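Local coordinates for tubulin-like protein CetZ2 (Haloferax volcanii, PDB 4B45), which binds GTP, which it probably hydrolyses, and is involved in control of archaeal cell shape as a tubulin-like cytoskeletal protein, at residues Val37-Ala42 against His62-Asp67; Gly66-Gly71 against Ser107-Ala112. All blocks are in the same frame, centred on the assembly; numbering follows the deposited sequence.

In the fold
Both contacts belong to the GTPase domain and reach the same bound GTPγS. Contact 1, partly buried, joins the end of strand 31-38 to the loop ahead of helix 68-85 by a backbone bond. Contact 2, more deeply buried, sets the first turn of that helix against the first turn of helix 107-120, where glycines let the backbones meet and a water bridges carbonyls. Gly66 and Asp67 serve both: the loop that contact 1 braces becomes the helix of contact 2. The two also meet directly, for Thr39 OG1 lies 2.9 Å from Ser107 OG, probably hydrogen-bonded, and Val64 packs on both Ser107 and Leu70.

Contact 1 of 2, residues Val37-Ala42 against His62-Asp67; sequences VNTAKA and HGVGGD. With GSP (5'-guanosine-diphosphate-monothiophosphate), chain C.
Thr39 O takes a hydrogen bond from Gly63 N (3.0 Å, 158° at the hydrogen), the donor standing well above the carbonyl plane rather than on a lone pair. It is the one hydrogen bond between 37-42 and 62-67. The Thr39 side chain lies alongside the same glycine: with OG1 between the backbone N and the carbonyl carbon (chi1 52°), that oxygen comes within 3.3 Å of Gly63 CA and 3.9 Å of Val64 CG1, while its hydrogen-bond partner is Ser107 OG. Ala40 CB covers the glycine from another direction, 3.9 Å from Gly63 N. Behind Thr39, Asn38 OD1 accepts from Thr39 N (2.6 Å) and weakly from Ala40 N, so the turn at the end of the strand is held in shape by a side chain. Past Gly63, Val64 to Asp67 form a type I' turn, with Gly65 and Gly66 at positive phi. There Gly66 N gives a hydrogen bond to the gamma-phosphate oxygen O3G of GSP (2.6 Å, 139°), and Val64 CG2 packs 3.9 Å from the same O3G. The chemistry implies that the strand end holds the start of a glycine-rich phosphate loop by main chain, while the loop's far end offers a backbone amide to the terminal phosphate.

Contact 2 of 2, residues Gly66-Gly71 against Ser107-Ala112; sequences GDNELG and SGSGGA. With GSP (5'-guanosine-diphosphate-monothiophosphate), chain C.
Gly71 and Gly110 bring two helix starts into backbone contact, their CA atoms 4.3 Å apart. Gly110 CA also points a C-H at Asn68 O (3.4 Å), and Gly71 CA lies 4.4 Å from Ser107 CA. With no side chain on either glycine, the two main chains come together directly; at Gly110 a CB would collide with Asn68 O and Gly71 C. Asn68 turns its amide toward Ser109 and Gly110, though its exact placing is doubtful because ND2 is modelled too close to Ser109 OG, a hydroxyl that is hydrogen-bonded to Asn145 O. Farther along, one water donates to both Gly71 O (3.0 Å) and Ser107 O (3.2 Å), tying the helices together; Ser107 O is in addition the acceptor of Gly111 N within its own helix.

Around this core lie the groups that set each helix end. Asp67 is the N-cap of helix 68-85: its OD1 receives Leu70 N, approaching from above the carboxylate plane. The N-terminus of helix 107-120 faces the nucleotide, where Gly108 N donates almost straight to the beta-phosphate oxygen O2B of GSP (3.0 Å, 171°). Ser107 N adds weak bonds to O2B and to the bridging O3B, and the helix dipole would probably favour the negative phosphates. Phosphate binding by a glycine-rich turn at a helix N-terminus is characteristic of the T4 loop of the tubulin/FtsZ fold, whose GGGTG(S/T)G signature has a Ser variant here at Ser107; the loop is packed against the helix that follows the gamma-phosphate loop.

Contact 1 of 2, residues Val37-Ala42 against His62-Asp67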
ATOM      1  N   VAL A  37       6.427  15.132   1.136  1.00 42.90           N
ATOM      2  CA  VAL A  37       7.751  15.694   1.001  1.00 43.75           C
ATOM      3  C   VAL A  37       8.171  15.586  -0.464  1.00 41.14           C
ATOM      4  O   VAL A  37       7.962  14.556  -1.095  1.00 40.28           O
ATOM      5  CB  VAL A  37       8.771  14.922   1.862  1.00 45.29           C
ATOM      6  CG1 VAL A  37      10.130  15.628   1.844  1.00 44.24           C
ATOM      7  CG2 VAL A  37       8.256  14.758   3.293  1.00 40.31           C
ATOM      8  N   ASN A  38       8.766  16.643  -0.999  1.00 42.11           N
ATOM      9  CA  ASN A  38       9.201  16.647  -2.397  1.00 40.27           C
ATOM     10  C   ASN A  38      10.267  17.696  -2.628  1.00 41.61           C
ATOM     11  O   ASN A  38      10.556  18.496  -1.740  1.00 39.55           O
ATOM     12  CB  ASN A  38       8.025  16.931  -3.321  1.00 41.10           C
ATOM     13  CG  ASN A  38       8.190  16.298  -4.682  1.00 41.12           C
ATOM     14  OD1 ASN A  38       9.306  16.062  -5.145  1.00 44.84           O
ATOM     15  ND2 ASN A  38       7.071  15.998  -5.324  1.00 39.74           N
ATOM     16  N   THR A  39      10.837  17.691  -3.829  1.00 42.47           N
ATOM     17  CA  THR A  39      11.880  18.636  -4.221  1.00 46.61           C
ATOM     18  C   THR A  39      11.387  19.432  -5.416  1.00 48.58           C
ATOM     19  O   THR A  39      12.079  20.315  -5.912  1.00 43.11           O
ATOM     20  CB  THR A  39      13.157  17.893  -4.652  1.00 53.36           C
ATOM     21  OG1 THR A  39      12.827  16.910  -5.650  1.00 44.99           O
ATOM     22  CG2 THR A  39      13.789  17.192  -3.459  1.00 51.27           C
ATOM     23  N   ALA A  40      10.193  19.077  -5.894  1.00 43.68           N
ATOM     24  CA  ALA A  40       9.523  19.814  -6.948  1.00 47.19           C
ATOM     25  C   ALA A  40       8.421  20.634  -6.298  1.00 49.93           C
ATOM     26  O   ALA A  40       7.509  20.075  -5.694  1.00 45.63           O
ATOM     27  CB  ALA A  40       8.935  18.838  -7.990  1.00 36.20           C
ATOM     28  N   LYS A  41       8.511  21.956  -6.392  1.00 48.81           N
ATOM     29  CA  LYS A  41       7.554  22.809  -5.687  1.00 48.78           C
ATOM     30  C   LYS A  41       6.130  22.683  -6.234  1.00 48.31           C
ATOM     31  O   LYS A  41       5.169  22.623  -5.472  1.00 51.70           O
ATOM     32  CB  LYS A  41       8.011  24.274  -5.674  1.00 46.88           C
ATOM     33  CG  LYS A  41       7.000  25.219  -5.058  1.00 49.04           C
ATOM     34  CD  LYS A  41       7.562  26.628  -4.862  1.00 55.71           C
ATOM     35  CE  LYS A  41       6.508  27.545  -4.249  1.00 65.76           C
ATOM     36  NZ  LYS A  41       6.959  28.960  -4.068  1.00 72.58           N
ATOM     37  N   ALA A  42       6.006  22.641  -7.556  1.00 46.71           N
ATOM     38  CA  ALA A  42       4.705  22.541  -8.215  1.00 48.11           C
ATOM     39  C   ALA A  42       3.877  21.320  -7.768  1.00 48.57           C
ATOM     40  O   ALA A  42       2.657  21.414  -7.593  1.00 47.83           O
ATOM     41  CB  ALA A  42       4.886  22.543  -9.738  1.00 45.43           C
ATOM     42  N   HIS A  62      12.746  22.355  -8.455  1.00 48.56           N
ATOM     43  CA  HIS A  62      12.344  21.747  -9.727  1.00 42.63           C
ATOM     44  C   HIS A  62      12.643  20.247  -9.868  1.00 51.13           C
ATOM     45  O   HIS A  62      12.828  19.757 -10.980  1.00 48.03           O
ATOM     46  CB  HIS A  62      12.838  22.559 -10.956  1.00 46.46           C
ATOM     47  CG  HIS A  62      14.331  22.676 -11.086  1.00 52.07           C
ATOM     48  ND1 HIS A  62      15.192  21.607 -10.926  1.00 54.24           N
ATOM     49  CD2 HIS A  62      15.115  23.740 -11.394  1.00 48.01           C
ATOM     50  CE1 HIS A  62      16.437  22.010 -11.120  1.00 46.75           C
ATOM     51  NE2 HIS A  62      16.418  23.303 -11.398  1.00 46.28           N
ATOM     52  N   GLY A  63      12.681  19.531  -8.743  1.00 43.69           N
ATOM     53  CA  GLY A  63      12.818  18.082  -8.757  1.00 38.34           C
ATOM     54  C   GLY A  63      14.230  17.630  -9.071  1.00 42.39           C
ATOM     55  O   GLY A  63      15.083  18.456  -9.404  1.00 44.35           O
ATOM     56  N   VAL A  64      14.483  16.325  -8.979  1.00 42.06           N
ATOM     57  CA  VAL A  64      15.829  15.801  -9.235  1.00 40.53           C
ATOM     58  C   VAL A  64      15.926  15.005 -10.531  1.00 43.33           C
ATOM     59  O   VAL A  64      16.968  14.404 -10.813  1.00 45.03           O
ATOM     60  CB  VAL A  64      16.372  14.944  -8.062  1.00 41.56           C
ATOM     61  CG1 VAL A  64      16.340  15.738  -6.747  1.00 35.63           C
ATOM     62  CG2 VAL A  64      15.589  13.630  -7.926  1.00 38.35           C
ATOM     63  N   GLY A  65      14.849  15.007 -11.314  1.00 46.83           N
ATOM     64  CA  GLY A  65      14.873  14.478 -12.673  1.00 41.79           C
ATOM     65  C   GLY A  65      15.336  13.037 -12.791  1.00 45.59           C
ATOM     66  O   GLY A  65      16.099  12.688 -13.695  1.00 46.50           O
ATOM     67  N   GLY A  66      14.895  12.204 -11.856  1.00 43.65           N
ATOM     68  CA  GLY A  66      15.103  10.768 -11.950  1.00 40.26           C
ATOM     69  C   GLY A  66      16.463  10.369 -11.436  1.00 47.00           C
ATOM     70  O   GLY A  66      16.864   9.223 -11.576  1.00 45.91           O
ATOM     71  N   ASP A  67      17.176  11.323 -10.843  1.00 46.65           N
ATOM     72  CA  ASP A  67      18.487  11.065 -10.255  1.00 45.59           C
ATOM     73  C   ASP A  67      18.290  10.551  -8.826  1.00 49.56           C
ATOM     74  O   ASP A  67      18.065  11.330  -7.890  1.00 48.37           O
ATOM     75  CB  ASP A  67      19.314  12.353 -10.245  1.00 55.73           C
ATOM     76  CG  ASP A  67      20.791  12.118  -9.927  1.00 65.65           C
ATOM     77  OD1 ASP A  67      21.119  11.196  -9.148  1.00 58.64           O
ATOM     78  OD2 ASP A  67      21.630  12.875 -10.463  1.00 76.86           O
TER
HETATM   79  PG  GSP C1342      11.384  12.577 -10.566  1.00 65.49           P
HETATM   80  O3B GSP C1342      11.075  12.355  -9.008  1.00 81.37           O
HETATM   81  S1G GSP C1342      11.264  10.893 -11.761  1.00 66.45           S
HETATM   82  O2G GSP C1342      10.439  13.670 -11.145  1.00121.21           O
HETATM   83  O3G GSP C1342      12.803  12.982 -10.589  1.00 56.17           O
HETATM   84  PB  GSP C1342       9.782  11.672  -8.363  1.00 46.49           P
HETATM   85  O1B GSP C1342       8.772  12.661  -7.835  1.00 43.19           O
HETATM   86  O2B GSP C1342      10.257  10.825  -7.189  1.00 59.46           O
HETATM   87  PA  GSP C1342       7.605  10.158  -9.279  1.00 46.26           P
HETATM   88  O1A GSP C1342       6.625  10.782 -10.238  1.00 49.09           O
HETATM   89  O2A GSP C1342       7.015  10.238  -7.896  1.00 54.10           O
HETATM   90  O3A GSP C1342       9.044  10.766  -9.413  1.00 54.38           O
HETATM   91  O5' GSP C1342       7.768   8.638  -9.552  1.00 55.57           O
HETATM   92  C5' GSP C1342       7.705   8.083 -10.823  1.00 50.00           C
HETATM   93  C4' GSP C1342       7.091   6.748 -10.817  1.00 53.13           C
HETATM   94  O4' GSP C1342       5.865   6.778 -10.149  1.00 46.50           O
HETATM   95  C3' GSP C1342       6.799   6.258 -12.178  1.00 47.18           C
HETATM   96  O3' GSP C1342       6.866   4.886 -12.116  1.00 50.09           O
HETATM   97  C2' GSP C1342       5.421   6.668 -12.429  1.00 51.09           C
HETATM   98  O2' GSP C1342       4.819   5.769 -13.298  1.00 57.03           O
HETATM   99  C1' GSP C1342       4.812   6.544 -11.118  1.00 46.09           C
HETATM  100  N9  GSP C1342       3.749   7.481 -10.816  1.00 45.92           N
HETATM  101  C8  GSP C1342       3.764   8.802 -11.021  1.00 47.15           C
HETATM  102  N7  GSP C1342       2.614   9.333 -10.560  1.00 50.23           N
HETATM  103  C5  GSP C1342       1.855   8.323 -10.038  1.00 42.94           C
HETATM  104  C6  GSP C1342       0.580   8.295  -9.411  1.00 42.60           C
HETATM  105  O6  GSP C1342      -0.173   9.441  -9.237  1.00 44.56           O
HETATM  106  N1  GSP C1342       0.095   7.099  -8.997  1.00 40.41           N
HETATM  107  C2  GSP C1342       0.815   5.968  -9.164  1.00 43.18           C
HETATM  108  N2  GSP C1342       0.231   4.708  -8.686  1.00 40.27           N
HETATM  109  N3  GSP C1342       2.027   5.948  -9.742  1.00 45.25           N
HETATM  110  C4  GSP C1342       2.568   7.139 -10.198  1.00 45.77           C

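Contact 2 of 2, residues Gly66-Gly71 against Ser107-Ala112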
ATOM      1  N   GLY A  66      14.895  12.204 -11.856  1.00 43.65           N
ATOM      2  CA  GLY A  66      15.103  10.768 -11.950  1.00 40.26           C
ATOM      3  C   GLY A  66      16.463  10.369 -11.436  1.00 47.00           C
ATOM      4  O   GLY A  66      16.864   9.223 -11.576  1.00 45.91           O
ATOM      5  N   ASP A  67      17.176  11.323 -10.843  1.00 46.65           N
ATOM      6  CA  ASP A  67      18.487  11.065 -10.255  1.00 45.59           C
ATOM      7  C   ASP A  67      18.290  10.551  -8.826  1.00 49.56           C
ATOM      8  O   ASP A  67      18.065  11.330  -7.890  1.00 48.37           O
ATOM      9  CB  ASP A  67      19.314  12.353 -10.245  1.00 55.73           C
ATOM     10  CG  ASP A  67      20.791  12.118  -9.927  1.00 65.65           C
ATOM     11  OD1 ASP A  67      21.119  11.196  -9.148  1.00 58.64           O
ATOM     12  OD2 ASP A  67      21.630  12.875 -10.463  1.00 76.86           O
ATOM     13  N   ASN A  68      18.369   9.232  -8.686  1.00 51.89           N
ATOM     14  CA  ASN A  68      18.201   8.530  -7.421  1.00 48.24           C
ATOM     15  C   ASN A  68      19.200   8.975  -6.340  1.00 48.19           C
ATOM     16  O   ASN A  68      18.838   9.142  -5.180  1.00 46.66           O
ATOM     17  CB  ASN A  68      18.347   7.021  -7.682  1.00 56.53           C
ATOM     18  CG  ASN A  68      17.963   6.169  -6.488  1.00 71.36           C
ATOM     19  OD1 ASN A  68      18.433   6.380  -5.370  1.00 78.13           O
ATOM     20  ND2 ASN A  68      17.111   5.180  -6.726  1.00 81.29           N
ATOM     21  N   GLU A  69      20.457   9.152  -6.718  1.00 55.77           N
ATOM     22  CA  GLU A  69      21.493   9.487  -5.752  1.00 61.03           C
ATOM     23  C   GLU A  69      21.372  10.930  -5.250  1.00 57.59           C
ATOM     24  O   GLU A  69      21.712  11.235  -4.109  1.00 57.24           O
ATOM     25  CB  GLU A  69      22.873   9.208  -6.344  1.00 64.66           C
ATOM     26  CG  GLU A  69      23.049   7.747  -6.748  1.00 75.46           C
ATOM     27  CD  GLU A  69      24.379   7.466  -7.426  1.00 88.42           C
ATOM     28  OE1 GLU A  69      25.162   8.421  -7.637  1.00 95.70           O
ATOM     29  OE2 GLU A  69      24.641   6.287  -7.752  1.00 89.16           O
ATOM     30  N   LEU A  70      20.872  11.810  -6.104  1.00 56.19           N
ATOM     31  CA  LEU A  70      20.558  13.171  -5.691  1.00 53.00           C
ATOM     32  C   LEU A  70      19.325  13.173  -4.786  1.00 52.80           C
ATOM     33  O   LEU A  70      19.250  13.953  -3.834  1.00 52.42           O
ATOM     34  CB  LEU A  70      20.330  14.063  -6.914  1.00 47.57           C
ATOM     35  CG  LEU A  70      20.150  15.561  -6.667  1.00 49.85           C
ATOM     36  CD1 LEU A  70      21.258  16.105  -5.763  1.00 51.92           C
ATOM     37  CD2 LEU A  70      20.132  16.298  -7.999  1.00 49.04           C
ATOM     38  N   GLY A  71      18.371  12.290  -5.083  1.00 54.87           N
ATOM     39  CA  GLY A  71      17.176  12.142  -4.262  1.00 48.94           C
ATOM     40  C   GLY A  71      17.491  11.699  -2.844  1.00 46.33           C
ATOM     41  O   GLY A  71      16.845  12.119  -1.878  1.00 46.48           O
ATOM     42  N   SER A 107      13.120  11.246  -6.469  1.00 40.06           N
ATOM     43  CA  SER A 107      12.913  11.705  -5.102  1.00 41.64           C
ATOM     44  C   SER A 107      12.439  10.592  -4.173  1.00 51.72           C
ATOM     45  O   SER A 107      13.031  10.363  -3.118  1.00 46.80           O
ATOM     46  CB  SER A 107      11.917  12.864  -5.065  1.00 40.24           C
ATOM     47  OG  SER A 107      12.525  14.062  -5.509  1.00 50.70           O
ATOM     48  N   GLY A 108      11.368   9.913  -4.564  1.00 52.96           N
ATOM     49  CA  GLY A 108      10.830   8.835  -3.760  1.00 49.74           C
ATOM     50  C   GLY A 108      11.851   7.728  -3.688  1.00 47.74           C
ATOM     51  O   GLY A 108      12.202   7.261  -2.609  1.00 42.57           O
ATOM     52  N   SER A 109      12.338   7.325  -4.853  1.00 46.19           N
ATOM     53  CA  SER A 109      13.326   6.263  -4.959  1.00 49.79           C
ATOM     54  C   SER A 109      14.512   6.501  -4.028  1.00 49.19           C
ATOM     55  O   SER A 109      14.894   5.621  -3.256  1.00 48.09           O
ATOM     56  CB  SER A 109      13.803   6.174  -6.403  1.00 53.27           C
ATOM     57  OG  SER A 109      14.951   5.366  -6.539  1.00 57.48           O
ATOM     58  N   GLY A 110      15.081   7.702  -4.098  1.00 44.80           N
ATOM     59  CA  GLY A 110      16.236   8.043  -3.287  1.00 40.31           C
ATOM     60  C   GLY A 110      15.883   8.292  -1.835  1.00 40.91           C
ATOM     61  O   GLY A 110      16.492   7.718  -0.936  1.00 48.99           O
ATOM     62  N   GLY A 111      14.869   9.124  -1.611  1.00 41.36           N
ATOM     63  CA  GLY A 111      14.505   9.545  -0.271  1.00 39.85           C
ATOM     64  C   GLY A 111      13.739   8.538   0.576  1.00 40.83           C
ATOM     65  O   GLY A 111      13.843   8.567   1.798  1.00 41.53           O
ATOM     66  N   ALA A 112      12.953   7.656  -0.042  1.00 47.33           N
ATOM     67  CA  ALA A 112      12.137   6.738   0.756  1.00 43.74           C
ATOM     68  C   ALA A 112      12.962   5.867   1.700  1.00 46.59           C
ATOM     69  O   ALA A 112      12.652   5.791   2.886  1.00 47.56           O
ATOM     70  CB  ALA A 112      11.208   5.881  -0.127  1.00 43.36           C
TER
HETATM   71  PG  GSP C1342      11.384  12.577 -10.566  1.00 65.49           P
HETATM   72  O3B GSP C1342      11.075  12.355  -9.008  1.00 81.37           O
HETATM   73  S1G GSP C1342      11.264  10.893 -11.761  1.00 66.45           S
HETATM   74  O2G GSP C1342      10.439  13.670 -11.145  1.00121.21           O
HETATM   75  O3G GSP C1342      12.803  12.982 -10.589  1.00 56.17           O
HETATM   76  PB  GSP C1342       9.782  11.672  -8.363  1.00 46.49           P
HETATM   77  O1B GSP C1342       8.772  12.661  -7.835  1.00 43.19           O
HETATM   78  O2B GSP C1342      10.257  10.825  -7.189  1.00 59.46           O
HETATM   79  PA  GSP C1342       7.605  10.158  -9.279  1.00 46.26           P
HETATM   80  O1A GSP C1342       6.625  10.782 -10.238  1.00 49.09           O
HETATM   81  O2A GSP C1342       7.015  10.238  -7.896  1.00 54.10           O
HETATM   82  O3A GSP C1342       9.044  10.766  -9.413  1.00 54.38           O
HETATM   83  O5' GSP C1342       7.768   8.638  -9.552  1.00 55.57           O
HETATM   84  C5' GSP C1342       7.705   8.083 -10.823  1.00 50.00           C
HETATM   85  C4' GSP C1342       7.091   6.748 -10.817  1.00 53.13           C
HETATM   86  O4' GSP C1342       5.865   6.778 -10.149  1.00 46.50           O
HETATM   87  C3' GSP C1342       6.799   6.258 -12.178  1.00 47.18           C
HETATM   88  O3' GSP C1342       6.866   4.886 -12.116  1.00 50.09           O
HETATM   89  C2' GSP C1342       5.421   6.668 -12.429  1.00 51.09           C
HETATM   90  O2' GSP C1342       4.819   5.769 -13.298  1.00 57.03           O
HETATM   91  C1' GSP C1342       4.812   6.544 -11.118  1.00 46.09           C
HETATM   92  N9  GSP C1342       3.749   7.481 -10.816  1.00 45.92           N
HETATM   93  C8  GSP C1342       3.764   8.802 -11.021  1.00 47.15           C
HETATM   94  N7  GSP C1342       2.614   9.333 -10.560  1.00 50.23           N
HETATM   95  C5  GSP C1342       1.855   8.323 -10.038  1.00 42.94           C
HETATM   96  C6  GSP C1342       0.580   8.295  -9.411  1.00 42.60           C
HETATM   97  O6  GSP C1342      -0.173   9.441  -9.237  1.00 44.56           O
HETATM   98  N1  GSP C1342       0.095   7.099  -8.997  1.00 40.41           N
HETATM   99  C2  GSP C1342       0.815   5.968  -9.164  1.00 43.18           C
HETATM  100  N2  GSP C1342       0.231   4.708  -8.686  1.00 40.27           N
HETATM  101  N3  GSP C1342       2.027   5.948  -9.742  1.00 45.25           N
HETATM  102  C4  GSP C1342       2.568   7.139 -10.198  1.00 45.77           C
HETATM  103  O   HOH W   1      17.653   3.760  -3.650  1.00 60.83           O
HETATM  104  O   HOH W   2      13.958  13.000  -1.634  1.00 45.32           O